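PDB 6GRH: microcin B17-processing protein McbD from Escherichia coli str. K-12 substr. MG1655, which is needed to convert the inactive microcin B17 precursor McbA into the active peptide and belongs to the YcaO family. Local coordinates for residues S335-V340 against S359-L364; T75-M80 against A87-F92; M79-A84 against S118-E123; Q172-Y177 against L364-S369. The protein carries 1 engineered substitution. All blocks are in the same frame, centred on the assembly; numbering follows the deposited sequence. Where two conformers were deposited one is given.

Contact 1 of 4, residues S335-V340 against S359-L364; sequences SDNIFV and SPDFFL
Asp-361 OD2 is met by both Ser-335 OG and Asn-337 ND2, and these three polar groups form the tight part of the contact. Asn-337 ND2 donates to Asp-361 OD2 at 3.1 Å with the N-H...O angle at 159°, arriving on the syn side of a carboxylate whose plane is turned 40° from the amide. Ser-335 OG is modelled only 2.4 Å from Asp-361 OD2; the bond is likely but its length is doubtful. The same hydroxyl accepts from Asn-337 N in an ST turn. Alongside, Ser-359 OG, anti to its own backbone N (chi1 -178°), donates to Asn-337 O at 2.5 Å and closes a second ST turn by accepting from Asp-361 N. The apolar touches are lighter: Ile-338 CD1 meets Phe-362 CE1 obliquely at 3.9 Å, and Pro-360 CD comes to the edge of the Phe-339 ring, 4.1 Å from CE2. On the solvent side Asp-336 points away and is exposed. The contact joins the two chain ends that flank the antiparallel hairpin of strands 339-347 and 350-358. The N-H from Asn-337 and a long, weak ion pair from Asp-361 OD1 to Lys-377 are consistent with an ionised carboxylate.

Contact 2 of 4, residues T75-M80 against A87-F92; sequences TLYEMM and AFTEAF
Leu-76 reaches across to Phe-88, Thr-89 and Phe-92 from the first turn of helix 76-79, a turn opened by the capping box of Thr-75 and Glu-78. Its CD1 lies 4.0 Å from Phe-88 CB and also 4.0 Å from Phe-92 CD2, where it meets the edge of the Phe-92 ring. The same methyl packs 3.6 Å from Thr-89 OG1, a hydroxyl hydrogen-bonded to Ala-85 O one turn back in its own helix. Leu-76 CD2 adds a touch of 4.0 Å on Phe-92 CE2. Next comes Tyr-77, more exposed, whose ring grazes Thr-89 OG1 from CE1 at 4.2 Å. After the helix ends, Met-80 brings its sulfur to Phe-88 in a Met-aromatic contact: SD is 4.5 Å from the ring centroid and 63° off the normal, an oblique approach nearest to Phe-88 CD2. A bend at chi3 (79°) places Met-80 CE near two atoms of that ring, CD2 and CE2. The short helix therefore lies against helix 82-95, which follows it almost at once. Ile-103 of helix 100-105 closes over Leu-76, Thr-89 and Phe-92, while Pro-125 of strand 121-125 also packs on Leu-76.

Contact 3 of 4, residues M79-A84 against S118-E123; sequences MMPPSA and SLEQQE
Met-79, at the end of helix 76-79, meets Glu-123 of strand 121-125 in the six-stranded antiparallel sheet, with Pro-81 taking the N-cap position of helix 82-95. One backbone bond ties them: Glu-123 N donates to Met-79 O at 3.0 Å. The two side chains cross at about a right angle. Met-79 CG, anti to the backbone N (chi1 -173°), comes within 3.4 Å of Glu-123 CB, and the carboxylate of Glu-123 goes on to a salt bridge with Lys-74. Gln-122 has CG in the crowded position between backbone N and carbonyl carbon (chi1 63°), and from there the chain runs extended to an amide that lies obliquely across Met-80. Its NE2 packs 3.2 Å from Met-80 CB and donates to Glu-123 O at 3.0 Å, from above the carbonyl plane rather than within it. That bent bond within the segment probably helps to orient the amide, and Gln-122 OE1 faces Pro-81 CD at 3.4 Å. The methyl Met-80 CE also approaches Glu-123 O. At the more exposed end, Glu-120 is extended beyond CG and meets the proline ring tip to tip, with Glu-120 OE2 3.3 Å from Pro-81 CG.

Contact 4 of 4, residues Q172-Y177 against L364-S369; sequences QSLLLY and LHMNNS
Leu-174 and Leu-175, neighbours on helix 157-180, press against Met-366 in the loop that follows strand 350-358. The apolar touches come first. Met-366 bends at chi3 (-74°), which turns its methyl toward the helix, and CE packs obliquely 3.7 Å from Leu-174 CD2. Nearer the backbone of the same side chain, Met-366 CB lies 4.1 Å from Leu-175 CD1. A second kind of contact puts methyls against oxygens: Leu-175 CD1 is 3.7 Å from His-365 O, and Leu-175 CD2 is 3.6 Å from Met-366 O. That CD2 methyl is also 3.4 Å from Asn-368 OD1, where the leucine and asparagine side chains run antiparallel, side by side. No hydrogen bond crosses between the two segments, and polar bonds instead shape the loop itself. Asn-367 N donates to His-365 ND1 at 3.2 Å, in the plane of the imidazole ring. Ser-369 OG donates to Asn-367 OD1 at 2.7 Å, using an in-plane lone pair of the Asn-367 amide oxygen. Outside the two segments, Met-366 N is hydrogen-bonded to Asp-147 OD2, and Gln-172 NE2 ties the helix to Phe-363 O just ahead of the loop. The helix thus grips this loop through leucine methyls, while the polar groups of the loop set its course. Since His-365 ND1 accepts and NE2 bonds to Ala-371 O, the pattern is consistent with the imidazole hydrogen being carried on NE2.

Overall arrangement
Helix 82-95 ties three of the four contacts together. Contacts 2 and 3, with centres about 10 Å apart, share Met-79 and Met-80; Met-80 packs on both Phe-88 of the helix and Gln-122 of the strand, while Met-79 packs on the strand. Contact 1 lies about 12 Å from each of them, centre to centre. Phe-339 bridges all three: its CE2 is 3.6 Å from Phe-88 CE2, and its CE1 is 3.2 Å from Gln-122 OE1. Contact 4 continues the chain of contact 1 through Leu-364, whose CD1 also touches Ala-91 CB. Contacts 3 and 4 stay apart, about 10 Å between nearest atoms. Gln-121, its CB pointing away from 79-84, hydrogen-bonds to Asp-37 of the McbB chain.

Contact 1 of 4, residues S335-V340 against S359-L364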
loop_
_atom_site.group_PDB
_atom_site.type_symbol
_atom_site.label_atom_id
_atom_site.label_comp_id
_atom_site.label_asym_id
_atom_site.label_seq_id
_atom_site.Cartn_x
_atom_site.Cartn_y
_atom_site.Cartn_z
ATOM N N SER E 335 -8.693 -60.948 13.545
ATOM C CA SER E 335 -9.888 -60.751 14.383
ATOM C C SER E 335 -11.003 -60.002 13.670
ATOM O O SER E 335 -10.742 -58.979 13.054
ATOM C CB SER E 335 -9.525 -59.947 15.637
ATOM O OG SER E 335 -10.683 -59.655 16.415
ATOM N N ASP E 336 -12.244 -60.473 13.833
ATOM C CA ASP E 336 -13.437 -59.760 13.350
ATOM C C ASP E 336 -13.813 -58.563 14.238
ATOM O O ASP E 336 -14.643 -57.754 13.839
ATOM C CB ASP E 336 -14.652 -60.706 13.257
ATOM C CG ASP E 336 -14.445 -61.856 12.258
ATOM O OD1 ASP E 336 -13.607 -61.708 11.351
ATOM O OD2 ASP E 336 -15.108 -62.923 12.373
ATOM N N ASN E 337 -13.212 -58.471 15.434
ATOM C CA ASN E 337 -13.575 -57.492 16.455
ATOM C C ASN E 337 -12.726 -56.223 16.362
ATOM O O ASN E 337 -11.919 -55.929 17.250
ATOM C CB ASN E 337 -13.438 -58.114 17.852
ATOM C CG ASN E 337 -14.413 -59.240 18.078
ATOM O OD1 ASN E 337 -15.586 -59.122 17.729
ATOM N ND2 ASN E 337 -13.934 -60.347 18.657
ATOM N N ILE E 338 -12.913 -55.493 15.266
ATOM C CA ILE E 338 -12.270 -54.203 15.056
ATOM C C ILE E 338 -13.394 -53.229 14.724
ATOM O O ILE E 338 -14.209 -53.486 13.823
ATOM C CB ILE E 338 -11.221 -54.219 13.927
ATOM C CG1 ILE E 338 -10.214 -55.345 14.142
ATOM C CG2 ILE E 338 -10.487 -52.882 13.862
ATOM C CD1 ILE E 338 -9.093 -55.397 13.114
ATOM N N PHE E 339 -13.412 -52.116 15.447
ATOM C CA PHE E 339 -14.525 -51.184 15.441
ATOM C C PHE E 339 -14.033 -49.792 15.118
ATOM O O PHE E 339 -12.886 -49.444 15.401
ATOM C CB PHE E 339 -15.229 -51.204 16.813
ATOM C CG PHE E 339 -15.617 -52.573 17.226
ATOM C CD1 PHE E 339 -16.697 -53.195 16.623
ATOM C CD2 PHE E 339 -14.827 -53.294 18.115
ATOM C CE1 PHE E 339 -17.015 -54.503 16.931
ATOM C CE2 PHE E 339 -15.152 -54.584 18.448
ATOM C CZ PHE E 339 -16.251 -55.196 17.857
ATOM N N VAL E 340 -14.918 -49.010 14.519
ATOM C CA VAL E 340 -14.643 -47.644 14.198
ATOM C C VAL E 340 -15.589 -46.782 15.021
ATOM O O VAL E 340 -16.790 -46.741 14.744
ATOM C CB VAL E 340 -14.883 -47.376 12.705
ATOM C CG1 VAL E 340 -14.513 -45.951 12.366
ATOM C CG2 VAL E 340 -14.115 -48.370 11.832
ATOM N N SER E 359 -9.674 -52.180 18.815
ATOM C CA SER E 359 -9.894 -53.617 18.912
ATOM C C SER E 359 -9.416 -54.204 20.250
ATOM O O SER E 359 -8.238 -54.081 20.589
ATOM C CB SER E 359 -9.212 -54.352 17.772
ATOM O OG SER E 359 -9.474 -55.754 17.873
ATOM N N PRO E 360 -10.320 -54.880 20.995
ATOM C CA PRO E 360 -9.867 -55.619 22.204
ATOM C C PRO E 360 -9.042 -56.873 21.916
ATOM O O PRO E 360 -8.532 -57.476 22.857
ATOM C CB PRO E 360 -11.181 -55.988 22.898
ATOM C CG PRO E 360 -12.153 -56.132 21.764
ATOM C CD PRO E 360 -11.766 -55.066 20.761
ATOM N N ASP E 361 -8.938 -57.280 20.644
ATOM C CA ASP E 361 -8.029 -58.351 20.227
ATOM C C ASP E 361 -6.609 -57.904 19.856
ATOM O O ASP E 361 -5.746 -58.741 19.549
ATOM C CB ASP E 361 -8.669 -59.127 19.075
ATOM C CG ASP E 361 -9.818 -60.007 19.547
ATOM O OD1 ASP E 361 -9.745 -60.531 20.684
ATOM O OD2 ASP E 361 -10.802 -60.172 18.789
ATOM N N PHE E 362 -6.371 -56.598 19.903
ATOM C CA PHE E 362 -5.055 -56.019 19.736
ATOM C C PHE E 362 -4.795 -55.202 21.006
ATOM O O PHE E 362 -5.658 -55.147 21.910
ATOM C CB PHE E 362 -5.049 -55.097 18.506
ATOM C CG PHE E 362 -5.125 -55.816 17.171
ATOM C CD1 PHE E 362 -6.331 -56.314 16.697
ATOM C CD2 PHE E 362 -4.005 -55.938 16.370
ATOM C CE1 PHE E 362 -6.412 -56.952 15.472
ATOM C CE2 PHE E 362 -4.077 -56.587 15.135
ATOM C CZ PHE E 362 -5.285 -57.081 14.683
ATOM N N PHE E 363 -3.635 -54.560 21.092
ATOM C CA PHE E 363 -3.391 -53.638 22.214
ATOM C C PHE E 363 -4.386 -52.469 22.217
ATOM O O PHE E 363 -4.583 -51.814 21.204
ATOM C CB PHE E 363 -1.957 -53.142 22.211
ATOM C CG PHE E 363 -0.968 -54.229 22.473
ATOM C CD1 PHE E 363 -0.750 -54.676 23.775
ATOM C CD2 PHE E 363 -0.285 -54.829 21.432
ATOM C CE1 PHE E 363 0.148 -55.680 24.028
ATOM C CE2 PHE E 363 0.624 -55.828 21.675
ATOM C CZ PHE E 363 0.840 -56.275 22.969
ATOM N N LEU E 364 -5.045 -52.245 23.354
ATOM C CA LEU E 364 -6.018 -51.139 23.467
ATOM C C LEU E 364 -5.348 -49.773 23.596
ATOM O O LEU E 364 -5.953 -48.757 23.276
ATOM C CB LEU E 364 -7.002 -51.379 24.631
ATOM C CG LEU E 364 -8.142 -52.346 24.293
ATOM C CD1 LEU E 364 -8.928 -52.720 25.533
ATOM C CD2 LEU E 364 -9.090 -51.789 23.247
#

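Contact 2 of 4, residues T75-M80 against A87-F92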
loop_
_atom_site.group_PDB
_atom_site.type_symbol
_atom_site.label_atom_id
_atom_site.label_comp_id
_atom_site.label_asym_id
_atom_site.label_seq_id
_atom_site.Cartn_x
_atom_site.Cartn_y
_atom_site.Cartn_z
ATOM N N THR E 75 -24.720 -52.416 29.392
ATOM C CA THR E 75 -23.740 -53.479 29.625
ATOM C C THR E 75 -23.105 -53.830 28.285
ATOM O O THR E 75 -23.638 -53.486 27.218
ATOM C CB THR E 75 -24.375 -54.782 30.176
ATOM O OG1 THR E 75 -25.146 -55.414 29.142
ATOM C CG2 THR E 75 -25.245 -54.518 31.394
ATOM N N LEU E 76 -21.987 -54.542 28.339
ATOM C CA LEU E 76 -21.297 -54.945 27.129
ATOM C C LEU E 76 -22.220 -55.755 26.202
ATOM O O LEU E 76 -22.291 -55.468 25.005
ATOM C CB LEU E 76 -20.014 -55.711 27.460
ATOM C CG LEU E 76 -18.883 -54.942 28.149
ATOM C CD1 LEU E 76 -17.702 -55.859 28.435
ATOM C CD2 LEU E 76 -18.407 -53.735 27.335
ATOM N N TYR E 77 -22.967 -56.713 26.760
ATOM C CA TYR E 77 -23.849 -57.583 25.954
ATOM C C TYR E 77 -25.149 -56.932 25.478
ATOM O O TYR E 77 -25.804 -57.474 24.597
ATOM C CB TYR E 77 -24.157 -58.904 26.693
ATOM C CG TYR E 77 -23.015 -59.896 26.678
ATOM C CD1 TYR E 77 -21.953 -59.773 27.573
ATOM C CD2 TYR E 77 -23.000 -60.969 25.771
ATOM C CE1 TYR E 77 -20.901 -60.669 27.564
ATOM C CE2 TYR E 77 -21.949 -61.874 25.754
ATOM C CZ TYR E 77 -20.903 -61.721 26.660
ATOM O OH TYR E 77 -19.853 -62.610 26.669
ATOM N N GLU E 78 -25.539 -55.805 26.064
ATOM C CA GLU E 78 -26.637 -54.971 25.514
ATOM C C GLU E 78 -26.157 -54.100 24.342
ATOM O O GLU E 78 -26.924 -53.766 23.431
ATOM C CB GLU E 78 -27.228 -54.073 26.605
ATOM C CG GLU E 78 -28.093 -54.839 27.605
ATOM C CD GLU E 78 -28.095 -54.237 28.994
ATOM O OE1 GLU E 78 -27.729 -53.046 29.169
ATOM O OE2 GLU E 78 -28.459 -54.981 29.931
ATOM N N MET E 79 -24.868 -53.788 24.368
ATOM C CA MET E 79 -24.251 -52.724 23.584
ATOM C C MET E 79 -23.782 -53.181 22.199
ATOM O O MET E 79 -23.658 -52.360 21.290
ATOM C CB MET E 79 -23.065 -52.227 24.427
ATOM C CG MET E 79 -22.298 -51.030 24.002
ATOM S SD MET E 79 -20.736 -50.902 24.903
ATOM C CE MET E 79 -21.320 -50.743 26.582
ATOM N N MET E 80 -23.489 -54.468 22.059
ATOM C CA MET E 80 -22.883 -55.017 20.855
ATOM C C MET E 80 -23.236 -56.490 20.728
ATOM O O MET E 80 -23.813 -57.053 21.660
ATOM C CB MET E 80 -21.356 -54.837 20.915
ATOM C CG MET E 80 -20.637 -55.601 22.023
ATOM S SD MET E 80 -18.907 -55.095 22.230
ATOM C CE MET E 80 -19.073 -53.574 23.172
ATOM N N ALA E 87 -14.871 -60.537 23.783
ATOM C CA ALA E 87 -13.514 -60.028 23.602
ATOM C C ALA E 87 -13.216 -58.788 24.473
ATOM O O ALA E 87 -12.111 -58.653 25.001
ATOM C CB ALA E 87 -13.267 -59.701 22.136
ATOM N N PHE E 88 -14.182 -57.882 24.603
ATOM C CA PHE E 88 -14.017 -56.741 25.513
ATOM C C PHE E 88 -13.871 -57.216 26.949
ATOM O O PHE E 88 -12.963 -56.758 27.656
ATOM C CB PHE E 88 -15.149 -55.710 25.389
ATOM C CG PHE E 88 -14.945 -54.720 24.268
ATOM C CD1 PHE E 88 -14.073 -53.644 24.428
ATOM C CD2 PHE E 88 -15.609 -54.864 23.058
ATOM C CE1 PHE E 88 -13.859 -52.724 23.392
ATOM C CE2 PHE E 88 -15.410 -53.942 22.018
ATOM C CZ PHE E 88 -14.539 -52.873 22.192
ATOM N N THR E 89 -14.742 -58.144 27.360
ATOM C CA THR E 89 -14.689 -58.725 28.710
ATOM C C THR E 89 -13.311 -59.299 29.011
ATOM O O THR E 89 -12.779 -59.070 30.079
ATOM C CB THR E 89 -15.733 -59.843 28.901
ATOM O OG1 THR E 89 -17.034 -59.348 28.554
ATOM C CG2 THR E 89 -15.743 -60.334 30.341
ATOM N N GLU E 90 -12.743 -60.038 28.056
ATOM C CA GLU E 90 -11.407 -60.621 28.222
ATOM C C GLU E 90 -10.303 -59.552 28.229
ATOM O O GLU E 90 -9.304 -59.718 28.930
ATOM C CB GLU E 90 -11.142 -61.710 27.164
ATOM C CG GLU E 90 -12.034 -62.962 27.307
ATOM C CD GLU E 90 -12.132 -63.491 28.731
ATOM O OE1 GLU E 90 -11.126 -64.021 29.242
ATOM O OE2 GLU E 90 -13.210 -63.387 29.369
ATOM N N ALA E 91 -10.491 -58.455 27.488
ATOM C CA ALA E 91 -9.582 -57.308 27.590
ATOM C C ALA E 91 -9.674 -56.655 28.971
ATOM O O ALA E 91 -8.664 -56.515 29.653
ATOM C CB ALA E 91 -9.855 -56.280 26.493
ATOM N N PHE E 92 -10.885 -56.283 29.377
ATOM C CA PHE E 92 -11.103 -55.623 30.676
ATOM C C PHE E 92 -10.686 -56.497 31.865
ATOM O O PHE E 92 -10.137 -55.989 32.841
ATOM C CB PHE E 92 -12.572 -55.208 30.869
ATOM C CG PHE E 92 -13.010 -54.018 30.049
ATOM C CD1 PHE E 92 -12.253 -52.859 29.986
ATOM C CD2 PHE E 92 -14.224 -54.049 29.369
ATOM C CE1 PHE E 92 -12.678 -51.768 29.229
ATOM C CE2 PHE E 92 -14.657 -52.966 28.623
ATOM C CZ PHE E 92 -13.882 -51.822 28.556
#

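Contact 3 of 4, residues M79-A84 against S118-E123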
loop_
_atom_site.group_PDB
_atom_site.type_symbol
_atom_site.label_atom_id
_atom_site.label_comp_id
_atom_site.label_asym_id
_atom_site.label_seq_id
_atom_site.Cartn_x
_atom_site.Cartn_y
_atom_site.Cartn_z
ATOM N N MET E 79 -24.868 -53.788 24.368
ATOM C CA MET E 79 -24.251 -52.724 23.584
ATOM C C MET E 79 -23.782 -53.181 22.199
ATOM O O MET E 79 -23.658 -52.360 21.290
ATOM C CB MET E 79 -23.065 -52.227 24.427
ATOM C CG MET E 79 -22.298 -51.030 24.002
ATOM S SD MET E 79 -20.736 -50.902 24.903
ATOM C CE MET E 79 -21.320 -50.743 26.582
ATOM N N MET E 80 -23.489 -54.468 22.059
ATOM C CA MET E 80 -22.883 -55.017 20.855
ATOM C C MET E 80 -23.236 -56.490 20.728
ATOM O O MET E 80 -23.813 -57.053 21.660
ATOM C CB MET E 80 -21.356 -54.837 20.915
ATOM C CG MET E 80 -20.637 -55.601 22.023
ATOM S SD MET E 80 -18.907 -55.095 22.230
ATOM C CE MET E 80 -19.073 -53.574 23.172
ATOM N N PRO E 81 -22.902 -57.123 19.580
ATOM C CA PRO E 81 -23.049 -58.581 19.461
ATOM C C PRO E 81 -22.225 -59.390 20.472
ATOM O O PRO E 81 -21.219 -58.903 20.985
ATOM C CB PRO E 81 -22.573 -58.865 18.028
ATOM C CG PRO E 81 -22.899 -57.620 17.285
ATOM C CD PRO E 81 -22.641 -56.505 18.264
ATOM N N PRO E 82 -22.628 -60.643 20.729
ATOM C CA PRO E 82 -22.048 -61.411 21.833
ATOM C C PRO E 82 -20.545 -61.720 21.748
ATOM O O PRO E 82 -19.874 -61.702 22.784
ATOM C CB PRO E 82 -22.869 -62.712 21.842
ATOM C CG PRO E 82 -23.493 -62.788 20.491
ATOM C CD PRO E 82 -23.718 -61.374 20.061
ATOM N N SER E 83 -20.020 -62.016 20.560
ATOM C CA SER E 83 -18.589 -62.334 20.450
ATOM C C SER E 83 -17.698 -61.076 20.567
ATOM O O SER E 83 -16.555 -61.177 20.986
ATOM C CB SER E 83 -18.278 -63.135 19.172
ATOM O OG SER E 83 -18.336 -62.307 18.024
ATOM N N ALA E 84 -18.212 -59.898 20.223
ATOM C CA ALA E 84 -17.495 -58.648 20.507
ATOM C C ALA E 84 -17.489 -58.356 22.017
ATOM O O ALA E 84 -16.456 -58.007 22.594
ATOM C CB ALA E 84 -18.128 -57.504 19.750
ATOM N N SER E 118 -17.977 -55.573 8.644
ATOM C CA SER E 118 -19.394 -55.809 8.307
ATOM C C SER E 118 -20.229 -54.523 8.209
ATOM O O SER E 118 -21.356 -54.564 7.713
ATOM C CB SER E 118 -20.028 -56.727 9.356
ATOM O OG SER E 118 -20.232 -56.028 10.569
ATOM N N LEU E 119 -19.682 -53.403 8.694
ATOM C CA LEU E 119 -20.416 -52.148 8.885
ATOM C C LEU E 119 -21.614 -52.250 9.842
ATOM O O LEU E 119 -22.436 -51.336 9.884
ATOM C CB LEU E 119 -20.832 -51.509 7.541
ATOM C CG LEU E 119 -19.703 -51.386 6.510
ATOM C CD1 LEU E 119 -20.216 -50.651 5.281
ATOM C CD2 LEU E 119 -18.483 -50.687 7.106
ATOM N N GLU E 120 -21.665 -53.311 10.646
ATOM C CA GLU E 120 -22.735 -53.492 11.617
ATOM C C GLU E 120 -22.607 -52.417 12.708
ATOM O O GLU E 120 -21.565 -52.273 13.350
ATOM C CB GLU E 120 -22.698 -54.903 12.231
ATOM C CG GLU E 120 -23.615 -55.083 13.440
ATOM C CD GLU E 120 -23.769 -56.526 13.903
ATOM O OE1 GLU E 120 -22.955 -57.400 13.536
ATOM O OE2 GLU E 120 -24.721 -56.788 14.660
ATOM N N GLN E 121 -23.685 -51.671 12.894
ATOM C CA GLN E 121 -23.721 -50.604 13.869
ATOM C C GLN E 121 -23.838 -51.165 15.271
ATOM O O GLN E 121 -24.537 -52.141 15.501
ATOM C CB GLN E 121 -24.891 -49.678 13.596
ATOM C CG GLN E 121 -24.786 -48.977 12.252
ATOM C CD GLN E 121 -25.838 -47.909 12.106
ATOM O OE1 GLN E 121 -25.790 -46.902 12.798
ATOM N NE2 GLN E 121 -26.808 -48.131 11.216
ATOM N N GLN E 122 -23.135 -50.534 16.203
ATOM C CA GLN E 122 -23.185 -50.925 17.608
ATOM C C GLN E 122 -22.685 -49.771 18.486
ATOM O O GLN E 122 -22.584 -48.633 18.027
ATOM C CB GLN E 122 -22.359 -52.200 17.818
ATOM C CG GLN E 122 -20.890 -52.047 17.524
ATOM C CD GLN E 122 -20.089 -53.199 18.080
ATOM O OE1 GLN E 122 -20.124 -54.297 17.538
ATOM N NE2 GLN E 122 -19.366 -52.958 19.178
ATOM N N GLU E 123 -22.412 -50.061 19.749
ATOM C CA GLU E 123 -21.712 -49.151 20.614
ATOM C C GLU E 123 -20.509 -49.834 21.245
ATOM O O GLU E 123 -20.426 -51.064 21.306
ATOM C CB GLU E 123 -22.663 -48.598 21.678
ATOM C CG GLU E 123 -23.688 -47.634 21.117
ATOM C CD GLU E 123 -24.825 -47.340 22.067
ATOM O OE1 GLU E 123 -25.422 -48.287 22.610
ATOM O OE2 GLU E 123 -25.140 -46.151 22.258
#

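Contact 4 of 4, residues Q172-Y177 against L364-S369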
loop_
_atom_site.group_PDB
_atom_site.type_symbol
_atom_site.label_atom_id
_atom_site.label_comp_id
_atom_site.label_asym_id
_atom_site.label_seq_id
_atom_site.Cartn_x
_atom_site.Cartn_y
_atom_site.Cartn_z
ATOM N N GLN E 172 0.389 -50.678 16.727
ATOM C CA GLN E 172 0.412 -52.131 16.939
ATOM C C GLN E 172 1.756 -52.692 16.496
ATOM O O GLN E 172 2.353 -53.509 17.224
ATOM C CB GLN E 172 -0.741 -52.854 16.243
ATOM C CG GLN E 172 -2.134 -52.410 16.680
ATOM C CD GLN E 172 -2.415 -52.629 18.144
ATOM O OE1 GLN E 172 -2.002 -53.652 18.735
ATOM N NE2 GLN E 172 -3.151 -51.694 18.740
ATOM N N SER E 173 2.258 -52.222 15.350
ATOM C CA SER E 173 3.602 -52.600 14.875
ATOM C C SER E 173 4.696 -52.212 15.859
ATOM O O SER E 173 5.612 -52.980 16.104
ATOM C CB SER E 173 3.926 -52.001 13.499
ATOM O OG SER E 173 3.044 -52.519 12.504
ATOM N N LEU E 174 4.588 -51.031 16.430
ATOM C CA LEU E 174 5.598 -50.530 17.355
ATOM C C LEU E 174 5.633 -51.328 18.660
ATOM O O LEU E 174 6.716 -51.600 19.180
ATOM C CB LEU E 174 5.327 -49.063 17.669
ATOM C CG LEU E 174 6.217 -48.395 18.725
ATOM C CD1 LEU E 174 7.677 -48.311 18.287
ATOM C CD2 LEU E 174 5.672 -47.025 19.073
ATOM N N LEU E 175 4.456 -51.642 19.203
ATOM C CA LEU E 175 4.361 -52.445 20.425
ATOM C C LEU E 175 4.908 -53.853 20.256
ATOM O O LEU E 175 5.613 -54.339 21.132
ATOM C CB LEU E 175 2.928 -52.515 20.943
ATOM C CG LEU E 175 2.420 -51.207 21.539
ATOM C CD1 LEU E 175 0.894 -51.162 21.544
ATOM C CD2 LEU E 175 2.972 -50.989 22.936
ATOM N N LEU E 176 4.599 -54.505 19.138
ATOM C CA LEU E 176 5.163 -55.829 18.869
ATOM C C LEU E 176 6.694 -55.772 18.747
ATOM O O LEU E 176 7.397 -56.609 19.322
ATOM C CB LEU E 176 4.551 -56.467 17.625
ATOM C CG LEU E 176 4.876 -57.962 17.568
ATOM C CD1 LEU E 176 4.165 -58.698 18.697
ATOM C CD2 LEU E 176 4.513 -58.571 16.223
ATOM N N TYR E 177 7.195 -54.769 18.026
ATOM C CA TYR E 177 8.648 -54.520 17.919
ATOM C C TYR E 177 9.285 -54.248 19.283
ATOM O O TYR E 177 10.322 -54.837 19.621
ATOM C CB TYR E 177 8.929 -53.335 17.007
ATOM C CG TYR E 177 10.359 -52.847 17.051
ATOM C CD1 TYR E 177 11.383 -53.595 16.494
ATOM C CD2 TYR E 177 10.683 -51.651 17.645
ATOM C CE1 TYR E 177 12.699 -53.159 16.523
ATOM C CE2 TYR E 177 11.990 -51.201 17.688
ATOM C CZ TYR E 177 12.992 -51.951 17.122
ATOM O OH TYR E 177 14.279 -51.497 17.160
ATOM N N LEU E 364 -5.045 -52.245 23.354
ATOM C CA LEU E 364 -6.018 -51.139 23.467
ATOM C C LEU E 364 -5.348 -49.773 23.596
ATOM O O LEU E 364 -5.953 -48.757 23.276
ATOM C CB LEU E 364 -7.002 -51.379 24.631
ATOM C CG LEU E 364 -8.142 -52.346 24.293
ATOM C CD1 LEU E 364 -8.928 -52.720 25.533
ATOM C CD2 LEU E 364 -9.090 -51.789 23.247
ATOM N N HIS E 365 -4.119 -49.746 24.077
ATOM C CA HIS E 365 -3.349 -48.518 24.141
ATOM C C HIS E 365 -1.865 -48.882 24.162
ATOM O O HIS E 365 -1.539 -50.060 24.155
ATOM C CB HIS E 365 -3.769 -47.710 25.377
ATOM C CG HIS E 365 -3.543 -48.421 26.669
ATOM N ND1 HIS E 365 -2.295 -48.562 27.230
ATOM C CD2 HIS E 365 -4.414 -48.982 27.539
ATOM C CE1 HIS E 365 -2.401 -49.208 28.376
ATOM N NE2 HIS E 365 -3.680 -49.462 28.595
ATOM N N MET E 366 -0.972 -47.901 24.211
ATOM C CA MET E 366 0.457 -48.172 24.006
ATOM C C MET E 366 1.351 -48.102 25.242
ATOM O O MET E 366 2.583 -48.163 25.117
ATOM C CB MET E 366 1.010 -47.268 22.890
ATOM C CG MET E 366 1.302 -45.831 23.264
ATOM S SD MET E 366 2.088 -44.964 21.886
ATOM C CE MET E 366 3.741 -45.637 21.896
ATOM N N ASN E 367 0.753 -47.977 26.421
ATOM C CA ASN E 367 1.510 -47.931 27.670
ATOM C C ASN E 367 1.543 -49.300 28.372
ATOM O O ASN E 367 0.680 -49.600 29.188
ATOM C CB ASN E 367 0.899 -46.874 28.592
ATOM C CG ASN E 367 1.655 -46.721 29.893
ATOM O OD1 ASN E 367 2.752 -47.258 30.058
ATOM N ND2 ASN E 367 1.071 -45.972 30.827
ATOM N N ASN E 368 2.542 -50.127 28.089
ATOM C CA ASN E 368 2.581 -51.427 28.776
ATOM C C ASN E 368 3.200 -51.351 30.205
ATOM O O ASN E 368 3.315 -52.368 30.854
ATOM C CB ASN E 368 3.121 -52.580 27.893
ATOM C CG ASN E 368 4.314 -52.189 27.091
ATOM O OD1 ASN E 368 4.308 -52.229 25.848
ATOM N ND2 ASN E 368 5.341 -51.736 27.794
ATOM N N SER E 369 3.565 -50.151 30.684
ATOM C CA SER E 369 3.817 -49.924 32.121
ATOM C C SER E 369 2.522 -49.680 32.920
ATOM O O SER E 369 2.556 -49.633 34.136
ATOM C CB SER E 369 4.776 -48.748 32.347
ATOM O OG SER E 369 4.091 -47.503 32.347
#